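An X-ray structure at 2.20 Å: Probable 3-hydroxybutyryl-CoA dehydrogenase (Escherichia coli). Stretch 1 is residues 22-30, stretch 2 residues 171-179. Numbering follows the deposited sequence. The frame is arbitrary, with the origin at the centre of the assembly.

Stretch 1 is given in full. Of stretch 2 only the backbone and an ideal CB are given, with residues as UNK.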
# COMPACT_ATOMS: atom_id res chain seq x y z
N GLU C 22 -32.50 14.55 23.79
CA GLU C 22 -33.30 13.77 24.75
C GLU C 22 -32.51 13.40 26.01
O GLU C 22 -33.03 13.56 27.12
CB GLU C 22 -33.84 12.50 24.08
CG GLU C 22 -34.71 11.62 24.98
CD GLU C 22 -35.12 10.32 24.31
OE1 GLU C 22 -35.34 9.34 25.04
OE2 GLU C 22 -35.22 10.29 23.06
N VAL C 23 -31.26 12.97 25.84
CA VAL C 23 -30.38 12.61 26.96
C VAL C 23 -30.09 13.82 27.83
O VAL C 23 -30.23 13.75 29.06
CB VAL C 23 -29.05 12.00 26.47
CG1 VAL C 23 -28.06 11.82 27.63
CG2 VAL C 23 -29.31 10.67 25.78
N ALA C 24 -29.69 14.92 27.20
CA ALA C 24 -29.36 16.14 27.92
C ALA C 24 -30.57 16.70 28.67
O ALA C 24 -30.47 16.99 29.86
CB ALA C 24 -28.71 17.19 26.99
N ALA C 25 -31.73 16.80 28.01
CA ALA C 25 -32.94 17.32 28.66
C ALA C 25 -33.49 16.39 29.75
O ALA C 25 -34.01 16.87 30.76
CB ALA C 25 -34.03 17.61 27.64
N SER C 26 -33.36 15.08 29.55
CA SER C 26 -33.85 14.11 30.54
C SER C 26 -33.04 14.13 31.84
O SER C 26 -33.46 13.55 32.83
CB SER C 26 -33.96 12.68 29.97
OG SER C 26 -32.72 11.99 30.02
N HIS C 27 -31.92 14.85 31.83
CA HIS C 27 -31.04 14.95 32.99
C HIS C 27 -30.94 16.38 33.56
O HIS C 27 -30.00 16.70 34.29
CB HIS C 27 -29.64 14.40 32.65
CG HIS C 27 -29.60 12.90 32.53
ND1 HIS C 27 -29.76 12.25 31.33
CD2 HIS C 27 -29.41 11.94 33.46
CE1 HIS C 27 -29.69 10.95 31.53
NE2 HIS C 27 -29.46 10.73 32.81
N GLY C 28 -31.92 17.22 33.23
CA GLY C 28 -32.07 18.52 33.90
C GLY C 28 -31.50 19.71 33.16
O GLY C 28 -31.50 20.83 33.68
N HIS C 29 -31.04 19.50 31.94
CA HIS C 29 -30.48 20.59 31.15
C HIS C 29 -31.51 21.23 30.24
O HIS C 29 -32.28 20.54 29.56
CB HIS C 29 -29.28 20.13 30.33
CG HIS C 29 -28.16 19.61 31.18
ND1 HIS C 29 -27.13 20.41 31.61
CD2 HIS C 29 -27.93 18.38 31.70
CE1 HIS C 29 -26.30 19.69 32.35
NE2 HIS C 29 -26.77 18.46 32.43
N GLN C 30 -31.50 22.55 30.23
CA GLN C 30 -32.17 23.33 29.20
C GLN C 30 -31.45 23.05 27.88
O GLN C 30 -30.22 23.20 27.79
CB GLN C 30 -32.14 24.82 29.58
CG GLN C 30 -32.76 25.76 28.56
CD GLN C 30 -33.69 26.77 29.21
OE1 GLN C 30 -33.54 27.98 29.04
NE2 GLN C 30 -34.68 26.26 29.96
N UNK C 171 -16.99 13.96 33.26
CA UNK C 171 -17.87 14.15 34.42
C UNK C 171 -19.32 14.38 34.01
O UNK C 171 -20.24 13.81 34.61
CB UNK C 171 -17.38 15.33 35.26
N UNK C 172 -19.52 15.19 32.97
CA UNK C 172 -20.86 15.50 32.50
C UNK C 172 -21.60 14.27 31.92
O UNK C 172 -22.77 14.03 32.26
CB UNK C 172 -20.78 16.60 31.44
N UNK C 173 -20.91 13.48 31.08
CA UNK C 173 -21.53 12.26 30.53
C UNK C 173 -21.74 11.18 31.59
O UNK C 173 -22.72 10.42 31.52
CB UNK C 173 -20.67 11.70 29.40
N UNK C 174 -20.84 11.11 32.56
CA UNK C 174 -21.08 10.30 33.77
C UNK C 174 -22.42 10.72 34.36
O UNK C 174 -23.32 9.90 34.49
CB UNK C 174 -19.96 10.47 34.79
N UNK C 175 -22.59 12.02 34.59
CA UNK C 175 -23.86 12.54 35.11
C UNK C 175 -25.09 12.27 34.21
O UNK C 175 -26.21 12.30 34.69
CB UNK C 175 -23.72 14.05 35.32
N UNK C 176 -24.87 11.99 32.92
CA UNK C 176 -25.97 11.59 32.02
C UNK C 176 -26.19 10.07 31.98
O UNK C 176 -26.94 9.55 31.12
CB UNK C 176 -25.69 12.10 30.60
N UNK C 177 -25.56 9.36 32.92
CA UNK C 177 -25.68 7.91 33.01
C UNK C 177 -24.94 7.19 31.90
O UNK C 177 -25.25 6.03 31.58
CB UNK C 177 -27.16 7.51 32.99
N UNK C 178 -23.97 7.87 31.28
CA UNK C 178 -23.15 7.28 30.23
C UNK C 178 -21.83 6.81 30.81
O UNK C 178 -21.55 7.01 31.99
CB UNK C 178 -22.91 8.28 29.10
N UNK C 179 -21.04 6.17 29.97
CA UNK C 179 -19.69 5.78 30.32
C UNK C 179 -18.73 6.40 29.32
O UNK C 179 -18.63 5.93 28.18
CB UNK C 179 -19.54 4.26 30.35

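Position 171 lies in a helix, its CB far from stretch 1, so almost any helix-compatible residue would suit it; the deposited residue is Glu 171, which makes no contact across the gap. At 172 the CA-to-CB bond points sideways, and nothing of stretch 1 lies within 5.5 Å of the CB. Only a side chain of some length could reach the imidazole of His 29. Leucine, methionine or a longer polar residue would qualify. It is Leu 172, whose CD1 comes 3.8 Å from CE1 of His 29.

Position 173 points away and 174 is out of reach, so stretch 1 constrains neither; they are Thr 173 and Leu 174.

At 175 the CB again points sideways, with nothing of stretch 1 within 5.5 Å of it, and a small or polar residue would fit as well as a larger one. The deposited Ser 175 folds back, its OG donating a very short hydrogen bond to O of Leu 172 (2.5 Å). The same OG accepts a hydrogen bond from a water (2.9 Å) that is also hydrogen-bonded to NE2 of His 29 (2.9 Å), so the two stretches are bridged through solvent.

The CA of 176 lies 6.2 Å from CA of His 27, the closest such pair, and its ideal CB lies 3.8 Å from CG1 of Val 23 and 4.1 Å from ND1 of His 27. Beyond are the methyl of Ala 24 and the ring of His 29, an apolar surface with a polar atom beside it. A large side chain is favoured: leucine could pack against Val 23, but methionine or a large aromatic is better able to reach Ala 24, and one with a polar group could also address His 29. Trp 176 covers this surface. CB of Ala 24 sits over one face of its indole, 4.1 Å from the centroid of the six-membered ring, while NE2 of His 29 approaches the ring edge, 3.1 Å from NE1 of Trp 176. CA of Trp 176 in turn packs over the His 27 ring, 3.6 Å from its centroid.

At 177 phi is +72°, which favours glycine, although asparagine or aspartate can adopt such angles; an ideal CB would lie 4.0 Å from NE2 of His 27. It is Gly 177.

At 178 the CB points sideways with nothing of stretch 1 within 5.5 Å; many residues would be tolerated, and leucine, methionine, lysine or arginine could extend towards Val 23. Lys 178 does so, with CE 4.0 Å from CG1 of Val 23. Position 179 is out of reach; it is Gln 179.

Stretch 2, residues 171-179: ELTLSWGKQ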
# COMPACT_ATOMS: atom_id res chain seq x y z
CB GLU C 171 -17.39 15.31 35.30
CG GLU C 171 -18.12 15.37 36.64
CD GLU C 171 -17.50 16.32 37.64
OE1 GLU C 171 -17.14 17.46 37.25
OE2 GLU C 171 -17.40 15.93 38.82
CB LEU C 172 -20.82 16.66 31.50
CG LEU C 172 -22.14 17.08 30.85
CD1 LEU C 172 -23.04 17.81 31.84
CD2 LEU C 172 -21.83 17.95 29.67
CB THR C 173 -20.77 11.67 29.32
OG1 THR C 173 -19.41 11.42 29.69
CG2 THR C 173 -20.80 12.65 28.14
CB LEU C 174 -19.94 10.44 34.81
CG LEU C 174 -18.70 9.54 34.65
CD1 LEU C 174 -17.59 9.90 35.64
CD2 LEU C 174 -19.06 8.05 34.77
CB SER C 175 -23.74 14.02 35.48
OG SER C 175 -23.83 14.86 34.35
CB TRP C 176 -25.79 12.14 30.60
CG TRP C 176 -25.78 13.65 30.51
CD1 TRP C 176 -26.10 14.53 31.50
CD2 TRP C 176 -25.47 14.45 29.35
NE1 TRP C 176 -25.97 15.82 31.05
CE2 TRP C 176 -25.60 15.80 29.73
CE3 TRP C 176 -25.08 14.15 28.03
CZ2 TRP C 176 -25.36 16.87 28.85
CZ3 TRP C 176 -24.85 15.21 27.15
CH2 TRP C 176 -24.98 16.55 27.56
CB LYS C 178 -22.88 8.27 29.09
CG LYS C 178 -24.11 8.80 28.35
CD LYS C 178 -25.03 7.68 27.90
CE LYS C 178 -26.25 8.25 27.16
NZ LYS C 178 -27.21 7.17 26.77
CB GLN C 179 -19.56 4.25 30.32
CG GLN C 179 -18.26 3.72 30.92
CD GLN C 179 -18.01 4.25 32.33
OE1 GLN C 179 -18.84 4.09 33.22
NE2 GLN C 179 -16.86 4.89 32.53
O HOH W 1 -26.25 16.52 34.47
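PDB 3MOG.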